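Local coordinates for protein probable amidase (PDB 2DC0) that is a probable amidase of the amidase family, with helices packed around one large mixed beta sheet, at residues M1-A6 with V213-F218; G67-V72 with I159-L164; V182-S187 with P394-P399. All blocks are in the same frame, centred on the assembly; numbering follows the deposited sequence.

Overall arrangement
Interactions 2 and 3 are buried strand pairings in the same large mixed sheet, with centres about 17 Å apart and no direct touch. Interaction 2 is parallel and adds a buried hydroxyl pair and a water. Interaction 3 is antiparallel, and its side chains are mostly apolar on one face and partly polar on the other. Interaction 1 lies nearer the surface and joins two helices instead, through a salt bridge and carboxylate bonds to a helix start. It touches both of the others. Leu3 and Ala6 pack on Leu161 of interaction 2, while Val213 and Ala216 pack on Val182 of interaction 3. The N-terminal helix thus packs on a loop and helix 213-224 on strand 182-185.

Interaction 1: residues M1-A6 with V213-F218; sequences MDLLEA and VRDAHF
Asp2 OD1 is gripped by two donors. Arg214 NH2 reaches the syn lone pair of Asp2 OD1 at 3.0 Å. Glu5 N meets Asp2 OD1 at 2.9 Å, nearly along the C-O axis. Asp2 is the N-cap of helix 3-11, and this is its capping bond. Asp2 OD2 takes Arg214 NE at 2.9 Å and also accepts from Ser212 OG. The arginine therefore holds the carboxylate side-on with NE and NH2, in a salt bridge whose two planes are 32° apart. Arg214 CG sits between the backbone N and the carbonyl carbon (chi1 66°), and from there the chain runs extended to NE.

Asp215 works on the same helix start. Asp215 OD2 accepts from Leu3 N at 2.6 Å and Asp215 OD1 from Leu4 N at 3.2 Å, both on the syn side and somewhat out of the carboxylate plane. One carboxylate thus serves two successive N-H groups of the first turn. Asp2 OD2 lies 3.6 Å from Asp215 OD1. The arginine and the N-H groups of the helix start probably offset the repulsion of the two acids.

Leu4 packs against both Arg214 and Phe218. Its CB lies over the centre of one guanidinium face, and CD1 touches Arg214 CG and CD as the two side chains pass in opposite directions. The other branch, Leu4 CD2, makes a CH-pi contact with Phe218, 3.7 Å from the ring centroid and 15° off the normal.

The contact joins the starts of helices 3-11 and 213-224. Beyond it, Asp215 and Ala216 touch Thr210 of strand 206-210, and Leu3 and Ala6 pack on Leu161.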
# COMPACT_ATOMS: atom_id res chain seq x y z
N MET A 1 5.52 23.68 -29.83
CA MET A 1 4.42 22.73 -30.16
C MET A 1 4.58 21.49 -29.28
O MET A 1 5.66 21.25 -28.74
CB MET A 1 4.49 22.32 -31.64
CG MET A 1 5.54 21.26 -31.94
SD MET A 1 5.57 20.64 -33.66
CE MET A 1 7.25 21.02 -34.11
N ASP A 2 3.51 20.71 -29.13
CA ASP A 2 3.60 19.50 -28.33
C ASP A 2 3.45 18.25 -29.21
O ASP A 2 3.30 18.36 -30.43
CB ASP A 2 2.55 19.50 -27.21
CG ASP A 2 1.13 19.47 -27.72
OD1 ASP A 2 0.92 19.37 -28.94
OD2 ASP A 2 0.21 19.53 -26.88
N LEU A 3 3.52 17.08 -28.58
CA LEU A 3 3.42 15.81 -29.29
C LEU A 3 2.21 15.66 -30.20
O LEU A 3 2.34 15.30 -31.37
CB LEU A 3 3.42 14.64 -28.30
CG LEU A 3 4.75 14.19 -27.69
CD1 LEU A 3 4.48 13.16 -26.60
CD2 LEU A 3 5.64 13.60 -28.78
N LEU A 4 1.02 15.92 -29.66
CA LEU A 4 -0.20 15.78 -30.44
C LEU A 4 -0.34 16.78 -31.58
O LEU A 4 -0.91 16.46 -32.61
CB LEU A 4 -1.42 15.83 -29.50
CG LEU A 4 -1.45 14.67 -28.50
CD1 LEU A 4 -2.66 14.81 -27.57
CD2 LEU A 4 -1.51 13.35 -29.24
N GLU A 5 0.19 17.99 -31.41
CA GLU A 5 0.11 18.97 -32.47
C GLU A 5 1.08 18.57 -33.58
O GLU A 5 0.76 18.67 -34.77
CB GLU A 5 0.47 20.37 -31.97
CG GLU A 5 0.14 21.47 -32.97
CD GLU A 5 0.83 22.79 -32.66
OE1 GLU A 5 0.66 23.30 -31.52
OE2 GLU A 5 1.53 23.32 -33.55
N ALA A 6 2.27 18.11 -33.20
CA ALA A 6 3.27 17.68 -34.17
C ALA A 6 2.74 16.46 -34.93
O ALA A 6 2.97 16.31 -36.13
CB ALA A 6 4.58 17.33 -33.47
N VAL A 213 -0.73 18.46 -20.58
CA VAL A 213 -1.36 17.34 -19.91
C VAL A 213 -1.87 16.30 -20.91
O VAL A 213 -1.82 15.09 -20.63
CB VAL A 213 -2.53 17.80 -19.01
CG1 VAL A 213 -3.24 16.58 -18.41
CG2 VAL A 213 -1.99 18.68 -17.88
N ARG A 214 -2.35 16.74 -22.07
CA ARG A 214 -2.86 15.79 -23.06
C ARG A 214 -1.72 14.90 -23.56
O ARG A 214 -1.94 13.73 -23.89
CB ARG A 214 -3.54 16.51 -24.23
CG ARG A 214 -2.62 17.37 -25.09
CD ARG A 214 -3.39 17.96 -26.26
NE ARG A 214 -2.50 18.62 -27.22
CZ ARG A 214 -2.90 19.10 -28.39
NH1 ARG A 214 -4.17 18.99 -28.75
NH2 ARG A 214 -2.03 19.68 -29.21
N ASP A 215 -0.51 15.45 -23.62
CA ASP A 215 0.65 14.68 -24.05
C ASP A 215 1.00 13.66 -22.96
O ASP A 215 1.36 12.51 -23.26
CB ASP A 215 1.86 15.59 -24.28
CG ASP A 215 1.90 16.16 -25.69
OD1 ASP A 215 0.92 16.02 -26.44
OD2 ASP A 215 2.94 16.75 -26.04
N ALA A 216 0.90 14.08 -21.70
CA ALA A 216 1.21 13.20 -20.57
C ALA A 216 0.32 11.96 -20.59
O ALA A 216 0.79 10.84 -20.37
CB ALA A 216 1.05 13.96 -19.24
N HIS A 217 -0.97 12.17 -20.82
CA HIS A 217 -1.94 11.08 -20.89
C HIS A 217 -1.65 10.18 -22.10
O HIS A 217 -1.61 8.96 -22.00
CB HIS A 217 -3.36 11.65 -21.02
CG HIS A 217 -4.37 10.65 -21.50
ND1 HIS A 217 -4.83 9.62 -20.71
CD2 HIS A 217 -4.97 10.51 -22.70
CE1 HIS A 217 -5.69 8.89 -21.40
NE2 HIS A 217 -5.79 9.41 -22.62
N PHE A 218 -1.44 10.82 -23.24
CA PHE A 218 -1.16 10.12 -24.50
C PHE A 218 0.05 9.20 -24.37
O PHE A 218 -0.02 8.02 -24.71
CB PHE A 218 -0.91 11.16 -25.60
CG PHE A 218 -0.57 10.57 -26.94
CD1 PHE A 218 -1.42 9.67 -27.56
CD2 PHE A 218 0.59 10.96 -27.60
CE1 PHE A 218 -1.13 9.15 -28.83
CE2 PHE A 218 0.90 10.44 -28.87
CZ PHE A 218 0.03 9.54 -29.48

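Interaction 2: residues G67-V72 with I159-L164; sequences GLPLTV and IGLASL
Thr71 OG1 sits between its backbone N and carbonyl carbon (chi1 58°), while Ser163 OG is anti to its backbone N (chi1 -170°). These torsions bring the two hydroxyls to 2.8 Å in a hydrogen bond across a parallel strand pair of the central mixed sheet. Either could be the donor. Ser163 OG is also bonded to Ser151 OG.

Thr71 bonds to both sides of Ser163. Thr71 N donates to Ala162 O at 3.2 Å, and Thr71 O accepts from Leu164 N, also at 3.2 Å. Before the strands pair, Leu161 N makes a nearly straight bond to Pro69 O (2.9 Å, 172°). Ala162 N, by contrast, is buried with no partner in the model.

Apolar groups flank the backbone. Leu161 CD1 packs on Pro69 CD at 3.9 Å and also on Leu68 CD2, and the leucine side chains of that second pair cross at about a right angle. Strand 69-73 also bonds to strand 110-115, and helix 99-106 covers Leu70, Val72 and Leu164.

A water links Thr71 to the loop at Ile159-Ala162. It bonds to Thr71 OG1 at 2.7 Å and donates to Ile159 O and Ala162 O.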
# COMPACT_ATOMS: atom_id res chain seq x y z
N GLY A 67 7.89 8.85 -36.02
CA GLY A 67 8.60 10.05 -36.42
C GLY A 67 8.74 11.17 -35.40
O GLY A 67 9.32 12.21 -35.72
N LEU A 68 8.21 10.98 -34.20
CA LEU A 68 8.30 12.01 -33.16
C LEU A 68 9.59 11.88 -32.35
O LEU A 68 9.86 10.83 -31.77
CB LEU A 68 7.08 11.94 -32.24
CG LEU A 68 5.72 12.08 -32.94
CD1 LEU A 68 4.59 11.90 -31.94
CD2 LEU A 68 5.64 13.43 -33.61
N PRO A 69 10.39 12.96 -32.29
CA PRO A 69 11.66 12.98 -31.55
C PRO A 69 11.45 13.09 -30.05
O PRO A 69 10.80 14.02 -29.57
CB PRO A 69 12.37 14.20 -32.14
CG PRO A 69 11.23 15.15 -32.36
CD PRO A 69 10.15 14.26 -32.95
N LEU A 70 12.01 12.13 -29.31
CA LEU A 70 11.91 12.09 -27.85
C LEU A 70 13.28 11.78 -27.27
O LEU A 70 14.14 11.23 -27.96
CB LEU A 70 10.95 10.99 -27.38
CG LEU A 70 9.43 11.18 -27.44
CD1 LEU A 70 8.98 11.45 -28.86
CD2 LEU A 70 8.75 9.93 -26.89
N THR A 71 13.49 12.14 -26.00
CA THR A 71 14.75 11.86 -25.32
C THR A 71 14.45 10.88 -24.17
O THR A 71 13.29 10.71 -23.79
CB THR A 71 15.39 13.15 -24.75
OG1 THR A 71 14.47 13.78 -23.85
CG2 THR A 71 15.73 14.13 -25.88
N VAL A 72 15.50 10.26 -23.63
CA VAL A 72 15.36 9.27 -22.56
C VAL A 72 16.38 9.47 -21.45
O VAL A 72 17.58 9.56 -21.73
CB VAL A 72 15.54 7.83 -23.11
CG1 VAL A 72 15.43 6.82 -21.97
CG2 VAL A 72 14.49 7.55 -24.18
N ILE A 159 14.04 20.54 -26.97
CA ILE A 159 15.05 19.57 -27.42
C ILE A 159 14.32 18.23 -27.34
O ILE A 159 14.48 17.46 -26.39
CB ILE A 159 16.28 19.57 -26.49
CG1 ILE A 159 16.86 20.99 -26.41
CG2 ILE A 159 17.33 18.60 -27.01
CD1 ILE A 159 17.85 21.22 -25.26
N GLY A 160 13.51 17.97 -28.36
CA GLY A 160 12.70 16.76 -28.37
C GLY A 160 11.35 17.23 -27.87
O GLY A 160 11.28 18.24 -27.17
N LEU A 161 10.29 16.51 -28.22
CA LEU A 161 8.92 16.89 -27.84
C LEU A 161 8.47 16.37 -26.47
O LEU A 161 7.49 16.85 -25.91
CB LEU A 161 7.94 16.42 -28.91
CG LEU A 161 8.13 16.99 -30.32
CD1 LEU A 161 7.19 16.29 -31.32
CD2 LEU A 161 7.84 18.47 -30.28
N ALA A 162 9.18 15.38 -25.94
CA ALA A 162 8.84 14.80 -24.65
C ALA A 162 10.02 13.98 -24.18
O ALA A 162 10.98 13.78 -24.92
CB ALA A 162 7.60 13.92 -24.77
N SER A 163 9.95 13.49 -22.95
CA SER A 163 11.04 12.70 -22.42
C SER A 163 10.55 11.67 -21.42
O SER A 163 9.45 11.79 -20.86
CB SER A 163 12.09 13.60 -21.77
OG SER A 163 13.26 12.87 -21.46
N LEU A 164 11.37 10.64 -21.21
CA LEU A 164 11.05 9.57 -20.26
C LEU A 164 12.02 9.65 -19.09
O LEU A 164 13.23 9.65 -19.29
CB LEU A 164 11.17 8.20 -20.94
CG LEU A 164 11.05 6.98 -20.03
CD1 LEU A 164 9.66 6.91 -19.42
CD2 LEU A 164 11.34 5.71 -20.84
O HOH W 1 12.98 15.81 -24.74

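Interaction 3: residues V182-S187 with P394-P399; sequences VGFKPS and PTLALP
Phe184 lies against Leu396, its partner in a non-hydrogen-bonded antiparallel pair. Phe184 CB starts the contact, 3.9 Å from Leu396 CD1. CG is anti to the backbone N (chi1 -177°), which places it beside the carbonyl carbon. Farther out, Phe184 CD1 approaches Thr395 O at 3.5 Å, while Leu396 CA meets the ring edge in its plane. Phe184 CE1 passes near the carbonyl of Thr395. At the tip, Phe184 CZ touches Pro394 CB at 4.2 Å, and the two side chains lie side by side, pointing the same way. Pro186 N stands over one face of the ring, toward its rim.

Leu396 lies on the same face of the sheet as Phe184, with Leu396 CD1 3.8 Å from Val182 CG1. Val182 CG2 makes looser contacts with Leu398 and Pro399.

The strand axes are 174° apart, so the strands are antiparallel. Gly183 and Ala397 form one hydrogen-bonded pair, in which Ala397 N donates to Gly183 O at 2.8 Å. Lys185 and Thr395 form the next, with Lys185 N donating to Thr395 O at 2.9 Å. Each pair also has the reciprocal bond.

The Lys185 and Thr395 face is partly polar. The lysine chain bends at its third and fourth torsions. Lys185 NZ bonds to Pro186 O at 3.1 Å, from above the carbonyl plane. Val393 O accepts from both Lys185 NZ and Thr395 OG1, and Ser187 OG, which packs on Pro394 CD, bonds to Asp419 and Gly417.

The pair sits mid-sheet, between strands 206-210 and 406-413. Helices 213-224 and 419-430 cover the Phe184 and Leu396 side, and Arg173 of helix 173-179 touches Lys185, Thr395 and Ala397 on the other.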
# COMPACT_ATOMS: atom_id res chain seq x y z
N VAL A 182 5.30 19.68 -17.72
CA VAL A 182 4.38 18.73 -17.12
C VAL A 182 5.12 17.44 -16.80
O VAL A 182 5.90 16.95 -17.61
CB VAL A 182 3.20 18.41 -18.07
CG1 VAL A 182 2.34 17.28 -17.51
CG2 VAL A 182 2.35 19.66 -18.28
N GLY A 183 4.88 16.89 -15.62
CA GLY A 183 5.53 15.65 -15.24
C GLY A 183 4.50 14.73 -14.62
O GLY A 183 3.80 15.13 -13.69
N PHE A 184 4.37 13.51 -15.13
CA PHE A 184 3.39 12.61 -14.54
C PHE A 184 3.98 11.33 -13.96
O PHE A 184 4.69 10.60 -14.65
CB PHE A 184 2.31 12.26 -15.57
CG PHE A 184 1.21 11.39 -15.02
CD1 PHE A 184 0.49 11.78 -13.89
CD2 PHE A 184 0.89 10.18 -15.63
CE1 PHE A 184 -0.53 10.97 -13.37
CE2 PHE A 184 -0.13 9.36 -15.13
CZ PHE A 184 -0.84 9.75 -13.99
N LYS A 185 3.70 11.09 -12.69
CA LYS A 185 4.15 9.86 -12.02
C LYS A 185 2.90 9.00 -11.88
O LYS A 185 2.07 9.24 -11.01
CB LYS A 185 4.72 10.12 -10.63
CG LYS A 185 5.20 8.83 -9.94
CD LYS A 185 5.31 8.95 -8.42
CE LYS A 185 3.94 8.95 -7.76
NZ LYS A 185 3.23 7.66 -7.99
N PRO A 186 2.75 7.99 -12.75
CA PRO A 186 1.59 7.10 -12.70
C PRO A 186 1.60 6.25 -11.44
O PRO A 186 2.55 6.29 -10.66
CB PRO A 186 1.75 6.23 -13.95
CG PRO A 186 2.60 7.06 -14.86
CD PRO A 186 3.60 7.66 -13.90
N SER A 187 0.53 5.48 -11.26
CA SER A 187 0.45 4.58 -10.12
C SER A 187 1.66 3.66 -10.22
O SER A 187 2.11 3.33 -11.32
CB SER A 187 -0.82 3.73 -10.18
OG SER A 187 -1.99 4.54 -10.06
N PRO A 394 -0.97 7.82 -8.14
CA PRO A 394 -0.77 8.68 -9.32
C PRO A 394 -0.71 10.15 -8.95
O PRO A 394 -1.61 10.67 -8.29
CB PRO A 394 -1.96 8.33 -10.21
CG PRO A 394 -3.03 7.97 -9.21
CD PRO A 394 -2.27 7.14 -8.20
N THR A 395 0.36 10.82 -9.37
CA THR A 395 0.53 12.23 -9.06
C THR A 395 1.04 13.03 -10.26
O THR A 395 2.05 12.68 -10.87
CB THR A 395 1.51 12.41 -7.89
OG1 THR A 395 1.13 11.53 -6.82
CG2 THR A 395 1.50 13.84 -7.40
N LEU A 396 0.32 14.09 -10.58
CA LEU A 396 0.68 14.95 -11.70
C LEU A 396 1.30 16.26 -11.22
O LEU A 396 0.89 16.80 -10.20
CB LEU A 396 -0.58 15.29 -12.51
CG LEU A 396 -0.42 16.25 -13.68
CD1 LEU A 396 0.37 15.56 -14.79
CD2 LEU A 396 -1.79 16.69 -14.19
N ALA A 397 2.31 16.74 -11.95
CA ALA A 397 2.92 18.03 -11.62
C ALA A 397 2.73 18.89 -12.87
O ALA A 397 3.08 18.47 -13.97
CB ALA A 397 4.42 17.87 -11.31
N LEU A 398 2.13 20.06 -12.70
CA LEU A 398 1.92 20.99 -13.81
C LEU A 398 2.13 22.42 -13.32
O LEU A 398 1.88 22.73 -12.15
CB LEU A 398 0.52 20.85 -14.42
CG LEU A 398 -0.74 20.63 -13.56
CD1 LEU A 398 -0.68 21.38 -12.26
CD2 LEU A 398 -1.95 21.07 -14.39
N PRO A 399 2.59 23.32 -14.21
CA PRO A 399 2.83 24.72 -13.85
C PRO A 399 1.59 25.45 -13.39
O PRO A 399 0.53 25.28 -13.98
CB PRO A 399 3.38 25.33 -15.15
CG PRO A 399 3.96 24.15 -15.87
CD PRO A 399 2.94 23.08 -15.62